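Local structure of uncharacterized protein (Aeromonas hydrophila J-1, 6R1J) at residues L44-V55 against I95-S106; E144-K152 against L166-T176. The protein forms the AhlC component of AHL, a tripartite alpha-pore-forming toxin, and probably takes part in assembling its membrane pore. The protein carries 3 engineered substitutions. All coordinates share one frame; numbering follows the deposited sequence.

Contact 1 (L44-V55 against I95-S106); sequences LLPQVQTMQQQV and IQTLTAQTLTAS
T102 meets V48 and M51 at the middle of this helix pair. Its CG2 lies 3.6 Å from V48 CG2, the two side chains crossing at about a right angle, while the sulfur of M51 stands 4.0 Å from T102 CB. M51 arrives there because CG is anti to the backbone N (chi1 171°) and the chain then bends at both following torsions, turning SD toward T102. Toward the C-terminal end of 44-55, V55 CG2 packs 3.6 Å from I95 CG2, and the amide end of Q54 runs across L98, with NE2 3.3 Å from CD2. At the other end L44 splits its methyls: CD1 rests on A105 CB at 3.8 Å, and CD2 approaches S106 OG.

The axes of the two segments come within 10.2 Å, with 154° between their N-to-C directions, a nearly antiparallel pairing of helices 28-70 and 78-157 inside the helical bundle of an alpha-pore-forming toxin component. No hydrogen bond links the segments, so side-chain packing makes the join.

The hydroxyls facing this apolar seam are satisfied within their own helix. T99 OG1, T102 OG1 and S106 OG each donate to the carbonyl four residues back; the T102 OG1 to L98 O bond is 2.6 Å long, with the donor tilted 32° from the carbonyl plane. Each accepting oxygen also takes the backbone N-H of the residue whose hydroxyl it holds, from the opposite face of its plane.

Further out, F211 of helix 163-236 packs against both L44 and S106, and I225 of that helix touches T99. V55 also touches A265, and its side chain is about 7 Å from a bound sodium ion.

Contact 2 (E144-K152 against L166-T176); sequences ELDSLNKKK and LIALAVTLTQT
L148 enters the facing helix as a knob among L169, T172, L173 and T176. Its CB lies 3.7 Å from L173 CD1. From there CG turns anti to the carbonyl carbon (chi1 -70°), and the branch divides: CD2 goes to L169 CD1 at 3.6 Å, CD1 points at T176, the two side chains meeting tip to tip with CD1 3.2 Å from OG1, and both methyls border T172 CG2. The T176 hydroxyl is held by its own helix, donating to T172 O at 2.9 Å from above the carbonyl plane, and T176 N bonds to the same oxygen.

The exchange is reciprocal. L173 is a knob among L145, L148, N149 and K152, and its CD1 also lies 3.4 Å from OD1 of N149, whose side chain crosses it at about a right angle. L169 extends the packing toward the C-terminal end of 144-152: CD2 is 3.4 Å from the backbone N of K152, and CD1 meets the aliphatic CE of K151. At the N-terminal end of 144-152, L145 and T176 slide past each other in opposite directions, L145 CD1 being 3.7 Å from T176 CG2.

Exposed E144, N149, K151 and K152 border the leucines. L166, whose CD2 faces the backbone O of K152, also packs on L155 and T156 of helix 78-157. The segment axes, 10.0 Å apart at closest with 157° between their N-to-C directions, and knobs inserted from both helices are the mark of antiparallel coiled-coil-like packing between the two arms of a helical hairpin.

Both segments of contact 1 precede those of contact 2 in sequence, and helix 78-157 takes part in both: its 95-106 portion pairs with helix 28-70, and its 144-152 portion with helix 163-236. The contact centres are 71 Å apart, with nearest atoms about 52 Å apart and the centre of the chain lying between them. Contact 1 is buried, its centre about 18 Å from the centre of the chain, where helix 163-236 also packs on it; contact 2 is a surface contact, its centre about 54 Å from the chain's centre, close to the turn between helices 78-157 and 163-236. Two long helices thus run from a multi-helix bundle into a slender two-helix extension, consistent with an elongated soluble pore-forming-toxin component.

Contact 1 (L44-V55 against I95-S106)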
loop_
_atom_site.group_PDB
_atom_site.type_symbol
_atom_site.label_atom_id
_atom_site.label_comp_id
_atom_site.label_asym_id
_atom_site.label_seq_id
_atom_site.Cartn_x
_atom_site.Cartn_y
_atom_site.Cartn_z
ATOM N N LEU A 44 6.117 -29.960 0.036
ATOM C CA LEU A 44 7.163 -29.484 0.979
ATOM C C LEU A 44 6.578 -29.304 2.398
ATOM O O LEU A 44 7.263 -29.752 3.343
ATOM C CB LEU A 44 7.819 -28.213 0.434
ATOM C CG LEU A 44 8.802 -27.502 1.376
ATOM C CD1 LEU A 44 10.035 -28.340 1.642
ATOM C CD2 LEU A 44 9.200 -26.137 0.809
ATOM N N LEU A 45 5.360 -28.792 2.573
ATOM C CA LEU A 45 4.857 -28.548 3.955
ATOM C C LEU A 45 4.691 -29.879 4.695
ATOM O O LEU A 45 5.013 -29.928 5.871
ATOM C CB LEU A 45 3.627 -27.654 3.954
ATOM C CG LEU A 45 3.859 -26.257 3.373
ATOM C CD1 LEU A 45 2.630 -25.406 3.544
ATOM C CD2 LEU A 45 5.084 -25.577 3.969
ATOM N N PRO A 46 4.238 -30.996 4.079
ATOM C CA PRO A 46 4.294 -32.307 4.744
ATOM C C PRO A 46 5.719 -32.722 5.159
ATOM O O PRO A 46 5.880 -33.254 6.242
ATOM C CB PRO A 46 3.660 -33.256 3.704
ATOM C CG PRO A 46 2.704 -32.344 2.955
ATOM C CD PRO A 46 3.505 -31.063 2.805
ATOM N N GLN A 47 6.746 -32.461 4.340
ATOM C CA GLN A 47 8.150 -32.769 4.682
ATOM C C GLN A 47 8.587 -31.879 5.849
ATOM O O GLN A 47 9.368 -32.367 6.709
ATOM C CB GLN A 47 9.121 -32.603 3.509
ATOM C CG GLN A 47 8.903 -33.594 2.371
ATOM C CD GLN A 47 9.714 -33.218 1.148
ATOM O OE1 GLN A 47 9.983 -32.051 0.882
ATOM N NE2 GLN A 47 10.090 -34.210 0.364
ATOM N N VAL A 48 8.115 -30.640 5.917
ATOM C CA VAL A 48 8.423 -29.769 7.090
ATOM C C VAL A 48 7.747 -30.377 8.329
ATOM O O VAL A 48 8.377 -30.367 9.401
ATOM C CB VAL A 48 8.021 -28.297 6.896
ATOM C CG1 VAL A 48 8.207 -27.510 8.180
ATOM C CG2 VAL A 48 8.781 -27.655 5.740
ATOM N N GLN A 49 6.505 -30.839 8.224
ATOM C CA GLN A 49 5.813 -31.434 9.405
ATOM C C GLN A 49 6.555 -32.717 9.840
ATOM O O GLN A 49 6.759 -32.891 11.024
ATOM C CB GLN A 49 4.338 -31.656 9.109
ATOM C CG GLN A 49 3.566 -30.349 8.962
ATOM C CD GLN A 49 2.282 -30.524 8.200
ATOM O OE1 GLN A 49 2.229 -31.310 7.247
ATOM N NE2 GLN A 49 1.250 -29.792 8.609
ATOM N N THR A 50 7.023 -33.550 8.910
ATOM C CA THR A 50 7.816 -34.756 9.216
ATOM C C THR A 50 9.103 -34.337 9.943
ATOM O O THR A 50 9.434 -34.938 10.984
ATOM C CB THR A 50 8.072 -35.591 7.949
ATOM O OG1 THR A 50 6.795 -36.097 7.577
ATOM C CG2 THR A 50 9.032 -36.745 8.143
ATOM N N MET A 51 9.782 -33.308 9.454
ATOM C CA MET A 51 11.053 -32.848 10.033
ATOM C C MET A 51 10.819 -32.424 11.479
ATOM O O MET A 51 11.650 -32.786 12.335
ATOM C CB MET A 51 11.655 -31.688 9.253
ATOM C CG MET A 51 12.813 -31.082 9.962
ATOM S SD MET A 51 13.022 -29.339 9.672
ATOM C CE MET A 51 11.668 -28.726 10.666
ATOM N N GLN A 52 9.764 -31.659 11.712
ATOM C CA GLN A 52 9.335 -31.193 13.056
ATOM C C GLN A 52 9.128 -32.402 13.996
ATOM O O GLN A 52 9.664 -32.390 15.087
ATOM C CB GLN A 52 8.038 -30.407 12.935
ATOM C CG GLN A 52 7.541 -29.810 14.237
ATOM C CD GLN A 52 6.303 -28.976 13.993
ATOM O OE1 GLN A 52 5.612 -29.163 12.993
ATOM N NE2 GLN A 52 6.019 -28.045 14.898
ATOM N N GLN A 53 8.333 -33.386 13.595
ATOM C CA GLN A 53 8.078 -34.623 14.381
ATOM C C GLN A 53 9.405 -35.329 14.685
ATOM O O GLN A 53 9.591 -35.718 15.852
ATOM C CB GLN A 53 7.067 -35.509 13.647
ATOM C CG GLN A 53 5.650 -34.967 13.755
ATOM C CD GLN A 53 4.631 -35.545 12.795
ATOM O OE1 GLN A 53 4.937 -36.323 11.886
ATOM N NE2 GLN A 53 3.386 -35.135 12.984
ATOM N N GLN A 54 10.328 -35.421 13.717
ATOM C CA GLN A 54 11.613 -36.156 13.883
ATOM C C GLN A 54 12.552 -35.382 14.819
ATOM O O GLN A 54 13.244 -36.012 15.647
ATOM C CB GLN A 54 12.245 -36.472 12.523
ATOM C CG GLN A 54 11.454 -37.524 11.761
ATOM C CD GLN A 54 12.098 -37.946 10.471
ATOM O OE1 GLN A 54 11.432 -38.225 9.483
ATOM N NE2 GLN A 54 13.408 -37.973 10.462
ATOM N N VAL A 55 12.590 -34.061 14.702
ATOM C CA VAL A 55 13.427 -33.221 15.605
ATOM C C VAL A 55 12.930 -33.382 17.047
ATOM O O VAL A 55 13.760 -33.526 17.905
ATOM C CB VAL A 55 13.407 -31.759 15.166
ATOM C CG1 VAL A 55 13.967 -30.838 16.236
ATOM C CG2 VAL A 55 14.143 -31.602 13.844
ATOM N N ILE A 95 19.361 -36.101 11.536
ATOM C CA ILE A 95 18.392 -35.011 11.855
ATOM C C ILE A 95 18.985 -33.727 11.298
ATOM O O ILE A 95 18.201 -32.933 10.769
ATOM C CB ILE A 95 18.050 -34.905 13.366
ATOM C CG1 ILE A 95 17.546 -36.238 13.935
ATOM C CG2 ILE A 95 17.007 -33.824 13.604
ATOM C CD1 ILE A 95 16.206 -36.678 13.393
ATOM N N GLN A 96 20.300 -33.553 11.467
ATOM C CA GLN A 96 21.018 -32.363 10.974
ATOM C C GLN A 96 20.876 -32.344 9.442
ATOM O O GLN A 96 20.664 -31.236 8.895
ATOM C CB GLN A 96 22.471 -32.371 11.406
ATOM C CG GLN A 96 23.169 -31.042 11.187
ATOM C CD GLN A 96 24.450 -30.919 11.965
ATOM O OE1 GLN A 96 24.987 -31.902 12.455
ATOM N NE2 GLN A 96 24.943 -29.699 12.105
ATOM N N THR A 97 20.880 -33.522 8.813
ATOM C CA THR A 97 20.820 -33.672 7.334
ATOM C C THR A 97 19.419 -33.315 6.847
ATOM O O THR A 97 19.332 -32.452 5.940
ATOM C CB THR A 97 21.336 -35.049 6.882
ATOM O OG1 THR A 97 22.734 -34.997 7.176
ATOM C CG2 THR A 97 21.138 -35.322 5.410
ATOM N N LEU A 98 18.374 -33.896 7.454
ATOM C CA LEU A 98 16.964 -33.669 7.068
ATOM C C LEU A 98 16.615 -32.181 7.243
ATOM O O LEU A 98 15.860 -31.603 6.409
ATOM C CB LEU A 98 16.064 -34.556 7.928
ATOM C CG LEU A 98 14.581 -34.540 7.543
ATOM C CD1 LEU A 98 14.349 -35.133 6.159
ATOM C CD2 LEU A 98 13.734 -35.273 8.565
ATOM N N THR A 99 17.153 -31.552 8.281
ATOM C CA THR A 99 16.920 -30.115 8.538
ATOM C C THR A 99 17.567 -29.297 7.409
ATOM O O THR A 99 16.874 -28.435 6.837
ATOM C CB THR A 99 17.424 -29.723 9.923
ATOM O OG1 THR A 99 16.813 -30.597 10.881
ATOM C CG2 THR A 99 17.095 -28.280 10.226
ATOM N N ALA A 100 18.846 -29.522 7.112
ATOM C CA ALA A 100 19.584 -28.832 6.022
ATOM C C ALA A 100 18.832 -29.007 4.680
ATOM O O ALA A 100 18.673 -28.018 3.919
ATOM C CB ALA A 100 21.015 -29.356 5.955
ATOM N N GLN A 101 18.369 -30.213 4.389
ATOM C CA GLN A 101 17.594 -30.538 3.160
ATOM C C GLN A 101 16.290 -29.756 3.135
ATOM O O GLN A 101 15.910 -29.201 2.064
ATOM C CB GLN A 101 17.292 -32.035 3.109
ATOM C CG GLN A 101 18.555 -32.838 2.874
ATOM C CD GLN A 101 18.333 -34.331 2.848
ATOM O OE1 GLN A 101 17.298 -34.850 3.285
ATOM N NE2 GLN A 101 19.333 -35.026 2.327
ATOM N N THR A 102 15.596 -29.731 4.270
ATOM C CA THR A 102 14.330 -29.005 4.385
ATOM C C THR A 102 14.599 -27.520 4.150
ATOM O O THR A 102 13.785 -26.887 3.461
ATOM C CB THR A 102 13.658 -29.228 5.743
ATOM O OG1 THR A 102 13.510 -30.637 5.918
ATOM C CG2 THR A 102 12.313 -28.543 5.826
ATOM N N LEU A 103 15.693 -26.989 4.696
ATOM C CA LEU A 103 15.980 -25.554 4.538
ATOM C C LEU A 103 16.272 -25.294 3.051
ATOM O O LEU A 103 15.776 -24.306 2.509
ATOM C CB LEU A 103 17.170 -25.183 5.408
ATOM C CG LEU A 103 17.596 -23.721 5.350
ATOM C CD1 LEU A 103 16.475 -22.794 5.763
ATOM C CD2 LEU A 103 18.830 -23.477 6.195
ATOM N N THR A 104 17.101 -26.126 2.434
ATOM C CA THR A 104 17.484 -25.962 1.000
ATOM C C THR A 104 16.221 -25.964 0.132
ATOM O O THR A 104 16.065 -25.020 -0.629
ATOM C CB THR A 104 18.487 -27.038 0.552
ATOM O OG1 THR A 104 19.667 -26.812 1.306
ATOM C CG2 THR A 104 18.824 -26.956 -0.921
ATOM N N ALA A 105 15.356 -26.977 0.233
ATOM C CA ALA A 105 14.110 -27.043 -0.569
ATOM C C ALA A 105 13.285 -25.767 -0.338
ATOM O O ALA A 105 12.761 -25.171 -1.317
ATOM C CB ALA A 105 13.319 -28.289 -0.265
ATOM N N SER A 106 13.188 -25.297 0.913
ATOM C CA SER A 106 12.400 -24.083 1.234
ATOM C C SER A 106 13.008 -22.853 0.551
ATOM O O SER A 106 12.259 -22.112 -0.075
ATOM C CB SER A 106 12.267 -23.896 2.724
ATOM O OG SER A 106 11.527 -24.981 3.276
#

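Contact 2 (E144-K152 against L166-T176)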
loop_
_atom_site.group_PDB
_atom_site.type_symbol
_atom_site.label_atom_id
_atom_site.label_comp_id
_atom_site.label_asym_id
_atom_site.label_seq_id
_atom_site.Cartn_x
_atom_site.Cartn_y
_atom_site.Cartn_z
ATOM N N GLU A 144 -10.638 16.274 -30.242
ATOM C CA GLU A 144 -10.978 16.025 -31.669
ATOM C C GLU A 144 -12.510 16.029 -31.802
ATOM O O GLU A 144 -13.019 16.653 -32.751
ATOM C CB GLU A 144 -10.278 14.733 -32.103
ATOM C CG GLU A 144 -10.260 14.462 -33.594
ATOM C CD GLU A 144 -9.522 13.181 -33.985
ATOM O OE1 GLU A 144 -9.627 12.792 -35.165
ATOM O OE2 GLU A 144 -8.840 12.565 -33.124
ATOM N N LEU A 145 -13.222 15.422 -30.846
ATOM C CA LEU A 145 -14.713 15.338 -30.807
ATOM C C LEU A 145 -15.307 16.726 -30.477
ATOM O O LEU A 145 -16.451 16.981 -30.930
ATOM C CB LEU A 145 -15.124 14.268 -29.781
ATOM C CG LEU A 145 -16.527 13.680 -29.891
ATOM C CD1 LEU A 145 -16.606 12.638 -31.000
ATOM C CD2 LEU A 145 -16.948 13.058 -28.566
ATOM N N ASP A 146 -14.583 17.588 -29.736
ATOM C CA ASP A 146 -15.006 18.976 -29.370
ATOM C C ASP A 146 -15.019 19.843 -30.632
ATOM O O ASP A 146 -16.051 20.522 -30.846
ATOM C CB ASP A 146 -14.111 19.629 -28.303
ATOM C CG ASP A 146 -14.297 19.081 -26.894
ATOM O OD1 ASP A 146 -15.303 18.366 -26.660
ATOM O OD2 ASP A 146 -13.435 19.375 -26.028
ATOM N N SER A 147 -13.919 19.845 -31.403
ATOM C CA SER A 147 -13.797 20.526 -32.724
ATOM C C SER A 147 -14.960 20.122 -33.626
ATOM O O SER A 147 -15.671 21.030 -34.094
ATOM C CB SER A 147 -12.517 20.211 -33.435
ATOM O OG SER A 147 -11.477 21.065 -33.004
ATOM N N LEU A 148 -15.106 18.816 -33.882
ATOM C CA LEU A 148 -16.151 18.260 -34.788
ATOM C C LEU A 148 -17.528 18.803 -34.388
ATOM O O LEU A 148 -18.230 19.274 -35.299
ATOM C CB LEU A 148 -16.137 16.723 -34.802
ATOM C CG LEU A 148 -14.939 16.055 -35.489
ATOM C CD1 LEU A 148 -15.086 14.540 -35.451
ATOM C CD2 LEU A 148 -14.753 16.515 -36.933
ATOM N N ASN A 149 -17.881 18.787 -33.095
ATOM C CA ASN A 149 -19.209 19.241 -32.582
ATOM C C ASN A 149 -19.360 20.770 -32.696
ATOM O O ASN A 149 -20.508 21.217 -32.846
ATOM C CB ASN A 149 -19.493 18.712 -31.176
ATOM C CG ASN A 149 -20.080 17.317 -31.186
ATOM O OD1 ASN A 149 -20.807 16.958 -32.113
ATOM N ND2 ASN A 149 -19.793 16.535 -30.154
ATOM N N LYS A 150 -18.267 21.541 -32.640
ATOM C CA LYS A 150 -18.280 23.018 -32.843
ATOM C C LYS A 150 -18.507 23.325 -34.335
ATOM O O LYS A 150 -19.158 24.340 -34.632
ATOM C CB LYS A 150 -16.996 23.662 -32.307
ATOM C CG LYS A 150 -16.977 23.866 -30.802
ATOM C CD LYS A 150 -15.625 24.254 -30.256
ATOM C CE LYS A 150 -15.584 24.173 -28.745
ATOM N NZ LYS A 150 -14.195 24.096 -28.243
ATOM N N LYS A 151 -17.961 22.507 -35.241
ATOM C CA LYS A 151 -18.176 22.625 -36.714
ATOM C C LYS A 151 -19.627 22.254 -37.044
ATOM O O LYS A 151 -20.211 22.918 -37.917
ATOM C CB LYS A 151 -17.213 21.735 -37.505
ATOM C CG LYS A 151 -15.759 22.187 -37.512
ATOM C CD LYS A 151 -14.857 21.235 -38.265
ATOM C CE LYS A 151 -15.446 20.799 -39.592
ATOM N NZ LYS A 151 -14.494 19.979 -40.374
ATOM N N LYS A 152 -20.175 21.215 -36.393
ATOM C CA LYS A 152 -21.592 20.784 -36.536
ATOM C C LYS A 152 -22.500 21.959 -36.128
ATOM O O LYS A 152 -23.469 22.229 -36.858
ATOM C CB LYS A 152 -21.888 19.523 -35.715
ATOM C CG LYS A 152 -23.335 19.062 -35.799
ATOM C CD LYS A 152 -23.645 17.824 -35.016
ATOM C CE LYS A 152 -25.137 17.605 -34.967
ATOM N NZ LYS A 152 -25.469 16.283 -34.398
ATOM N N LEU A 166 -22.418 18.885 -43.646
ATOM C CA LEU A 166 -23.031 18.163 -42.487
ATOM C C LEU A 166 -23.136 16.658 -42.742
ATOM O O LEU A 166 -22.932 15.894 -41.774
ATOM C CB LEU A 166 -24.429 18.714 -42.191
ATOM C CG LEU A 166 -24.468 20.025 -41.408
ATOM C CD1 LEU A 166 -25.909 20.505 -41.226
ATOM C CD2 LEU A 166 -23.769 19.852 -40.055
ATOM N N ILE A 167 -23.535 16.257 -43.960
ATOM C CA ILE A 167 -23.660 14.823 -44.393
ATOM C C ILE A 167 -22.271 14.161 -44.262
ATOM O O ILE A 167 -22.229 12.995 -43.787
ATOM C CB ILE A 167 -24.320 14.725 -45.798
ATOM C CG1 ILE A 167 -25.782 15.201 -45.759
ATOM C CG2 ILE A 167 -24.234 13.320 -46.371
ATOM C CD1 ILE A 167 -26.331 15.707 -47.083
ATOM N N ALA A 168 -21.188 14.891 -44.596
ATOM C CA ALA A 168 -19.775 14.465 -44.456
ATOM C C ALA A 168 -19.383 14.359 -42.975
ATOM O O ALA A 168 -19.033 13.248 -42.540
ATOM C CB ALA A 168 -18.846 15.412 -45.182
ATOM N N LEU A 169 -19.423 15.481 -42.245
ATOM C CA LEU A 169 -19.059 15.590 -40.800
ATOM C C LEU A 169 -19.708 14.467 -39.973
ATOM O O LEU A 169 -19.055 14.015 -39.028
ATOM C CB LEU A 169 -19.509 16.953 -40.271
ATOM C CG LEU A 169 -18.915 17.352 -38.928
ATOM C CD1 LEU A 169 -17.441 17.669 -39.087
ATOM C CD2 LEU A 169 -19.659 18.545 -38.357
ATOM N N ALA A 170 -20.956 14.081 -40.277
ATOM C CA ALA A 170 -21.738 13.000 -39.614
ATOM C C ALA A 170 -20.938 11.686 -39.551
ATOM O O ALA A 170 -21.087 10.950 -38.535
ATOM C CB ALA A 170 -23.036 12.768 -40.354
ATOM N N VAL A 171 -20.194 11.373 -40.625
ATOM C CA VAL A 171 -19.361 10.141 -40.772
ATOM C C VAL A 171 -18.098 10.305 -39.925
ATOM O O VAL A 171 -17.697 9.319 -39.286
ATOM C CB VAL A 171 -18.982 9.848 -42.237
ATOM C CG1 VAL A 171 -17.947 8.734 -42.349
ATOM C CG2 VAL A 171 -20.204 9.539 -43.092
ATOM N N THR A 172 -17.458 11.477 -39.959
ATOM C CA THR A 172 -16.250 11.757 -39.133
ATOM C C THR A 172 -16.606 11.657 -37.636
ATOM O O THR A 172 -15.788 11.134 -36.871
ATOM C CB THR A 172 -15.666 13.147 -39.425
ATOM O OG1 THR A 172 -15.634 13.374 -40.840
ATOM C CG2 THR A 172 -14.278 13.320 -38.849
ATOM N N LEU A 173 -17.770 12.174 -37.250
ATOM C CA LEU A 173 -18.246 12.255 -35.847
ATOM C C LEU A 173 -18.403 10.820 -35.316
ATOM O O LEU A 173 -17.835 10.528 -34.269
ATOM C CB LEU A 173 -19.553 13.060 -35.815
ATOM C CG LEU A 173 -20.005 13.565 -34.446
ATOM C CD1 LEU A 173 -19.071 14.655 -33.942
ATOM C CD2 LEU A 173 -21.436 14.089 -34.504
ATOM N N THR A 174 -19.095 9.937 -36.049
ATOM C CA THR A 174 -19.250 8.497 -35.691
ATOM C C THR A 174 -17.867 7.874 -35.465
ATOM O O THR A 174 -17.676 7.265 -34.400
ATOM C CB THR A 174 -20.014 7.710 -36.764
ATOM O OG1 THR A 174 -21.304 8.308 -36.821
ATOM C CG2 THR A 174 -20.137 6.226 -36.473
ATOM N N GLN A 175 -16.933 8.039 -36.407
ATOM C CA GLN A 175 -15.561 7.450 -36.331
ATOM C C GLN A 175 -14.847 7.941 -35.060
ATOM O O GLN A 175 -14.248 7.112 -34.348
ATOM C CB GLN A 175 -14.735 7.795 -37.579
ATOM C CG GLN A 175 -15.349 7.314 -38.898
ATOM C CD GLN A 175 -15.465 5.809 -38.984
ATOM O OE1 GLN A 175 -14.550 5.070 -38.603
ATOM N NE2 GLN A 175 -16.591 5.342 -39.507
ATOM N N THR A 176 -14.881 9.246 -34.786
ATOM C CA THR A 176 -14.184 9.879 -33.627
ATOM C C THR A 176 -14.847 9.417 -32.321
ATOM O O THR A 176 -14.124 9.190 -31.347
ATOM C CB THR A 176 -14.168 11.408 -33.760
ATOM O OG1 THR A 176 -13.616 11.716 -35.041
ATOM C CG2 THR A 176 -13.367 12.106 -32.676
#